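Local coordinates for protein Non-ribosomal peptide synthetase (Streptomyces halstedii, PDB 3WV4) that belongs to the ANL superfamily of AMP-binding enzymes and forms part of a non-ribosomal peptide synthetase, at residues A[271-274]-A[275-279]. Numbering follows the deposited sequence.
Sequences IALV and KSLRE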
loop_
_atom_site.group_PDB
_atom_site.type_symbol
_atom_site.label_atom_id
_atom_site.label_comp_id
_atom_site.label_asym_id
_atom_site.label_seq_id
_atom_site.Cartn_x
_atom_site.Cartn_y
_atom_site.Cartn_z
ATOM N N ILE A 271 16.268 14.017 -8.866
ATOM C CA ILE A 271 16.747 14.967 -9.873
ATOM C C ILE A 271 16.843 14.400 -11.298
ATOM O O ILE A 271 16.434 15.073 -12.238
ATOM C CB ILE A 271 18.082 15.665 -9.441
ATOM C CG1 ILE A 271 19.040 15.960 -10.639
ATOM C CG2 ILE A 271 18.807 14.867 -8.334
ATOM C CD1 ILE A 271 18.671 17.177 -11.476
ATOM N N ALA A 272 17.375 13.179 -11.464
ATOM C CA ALA A 272 17.369 12.478 -12.775
ATOM C C ALA A 272 16.060 11.717 -13.007
ATOM O O ALA A 272 15.944 10.829 -13.856
ATOM C CB ALA A 272 18.545 11.533 -12.880
ATOM N N LEU A 273 15.059 12.104 -12.236
ATOM C CA LEU A 273 13.752 11.543 -12.329
ATOM C C LEU A 273 13.243 11.296 -13.748
ATOM O O LEU A 273 12.768 10.197 -14.033
ATOM C CB LEU A 273 12.789 12.441 -11.585
ATOM C CG LEU A 273 11.421 11.824 -11.373
ATOM C CD1 LEU A 273 11.536 10.493 -10.633
ATOM C CD2 LEU A 273 10.556 12.813 -10.616
ATOM N N VAL A 274 13.338 12.298 -14.634
ATOM C CA VAL A 274 12.731 12.176 -15.971
ATOM C C VAL A 274 13.393 11.083 -16.828
ATOM O O VAL A 274 12.721 10.319 -17.542
ATOM C CB VAL A 274 12.772 13.490 -16.760
ATOM C CG1 VAL A 274 12.148 13.298 -18.144
ATOM C CG2 VAL A 274 12.039 14.596 -15.996
ATOM N N LYS A 275 14.703 11.029 -16.733
ATOM C CA LYS A 275 15.491 10.011 -17.377
ATOM C C LYS A 275 15.127 8.619 -16.848
ATOM O O LYS A 275 14.779 7.714 -17.619
ATOM C CB LYS A 275 16.968 10.304 -17.121
ATOM C CG LYS A 275 17.940 9.498 -17.959
ATOM C CD LYS A 275 19.349 9.681 -17.420
ATOM C CE LYS A 275 20.368 9.189 -18.411
ATOM N NZ LYS A 275 21.754 9.352 -17.885
ATOM N N SER A 276 15.181 8.451 -15.537
ATOM C CA SER A 276 14.764 7.191 -14.928
ATOM C C SER A 276 13.402 6.724 -15.471
ATOM O O SER A 276 13.220 5.553 -15.787
ATOM C CB SER A 276 14.707 7.333 -13.408
ATOM O OG SER A 276 15.640 8.308 -12.974
ATOM N N LEU A 277 12.444 7.635 -15.556
ATOM C CA LEU A 277 11.130 7.265 -16.018
ATOM C C LEU A 277 11.165 6.733 -17.415
ATOM O O LEU A 277 10.608 5.673 -17.683
ATOM C CB LEU A 277 10.172 8.448 -15.957
ATOM C CG LEU A 277 9.862 8.812 -14.497
ATOM C CD1 LEU A 277 9.232 10.204 -14.385
ATOM C CD2 LEU A 277 8.868 7.796 -13.968
ATOM N N ARG A 278 11.796 7.491 -18.296
ATOM C CA ARG A 278 11.886 7.143 -19.712
ATOM C C ARG A 278 12.636 5.840 -19.911
ATOM O O ARG A 278 12.177 4.929 -20.620
ATOM C CB ARG A 278 12.526 8.289 -20.525
ATOM C CG ARG A 278 12.830 7.947 -22.005
ATOM C CD ARG A 278 13.739 8.971 -22.697
ATOM N NE ARG A 278 13.557 10.286 -22.077
ATOM C CZ ARG A 278 14.503 10.992 -21.457
ATOM N NH1 ARG A 278 15.767 10.576 -21.393
ATOM N NH2 ARG A 278 14.166 12.155 -20.923
ATOM N N GLU A 279 13.801 5.749 -19.293
ATOM C CA GLU A 279 14.638 4.578 -19.447
ATOM C C GLU A 279 14.041 3.322 -18.825
ATOM O O GLU A 279 14.388 2.235 -19.230
ATOM C CB GLU A 279 16.052 4.860 -18.899
ATOM C CG GLU A 279 16.782 5.882 -19.775
ATOM C CD GLU A 279 18.251 6.079 -19.404
ATOM O OE1 GLU A 279 18.716 5.397 -18.461
ATOM O OE2 GLU A 279 18.931 6.911 -20.072
#
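The guanidinium of Arg278 folds back over Val274 in the first turns of helix 273-280: Val274 O lies 4.1 Å above one face of the group, offset toward its rim, while NH2 comes to 3.6 Å from Val274 CG1. The example illustrates how an alpha-helix can pair residues four apart on successive turns. The Arg278 chain, extended through chi2, is then turned back along the helix by chi3 (-28°), and the charged end is secured from outside, NH2 by a salt bridge to Asp302 and NE by a hydrogen bond to Gly305 O. Val274 itself packs on Leu295, Leu298 and Ile299, so it joins this helix to helix 289-300 within the AMP-binding fold, and Arg278 ties it to the segment that follows. Beneath the side chains, Arg278 N donates to Val274 O, and Leu277 N to Leu273 O at 3.0 Å.

One step back, Leu277 repeats the spacing in apolar form: its CD1 branch reaches CG of Leu273 at 4.1 Å, the two side chains crossing at a slant, and both also rest on Phe238 of strand 236-239. At the start of the helix, Ala272 occupies the N-cap position, and its carbonyl is gripped twice by Ser276. The backbone N approaches almost in line with the C=O, with an N-H...O angle of 172°, whereas OG, turned back beside its own backbone N, donates from above the carbonyl plane, 2.7 Å from Ala272 O.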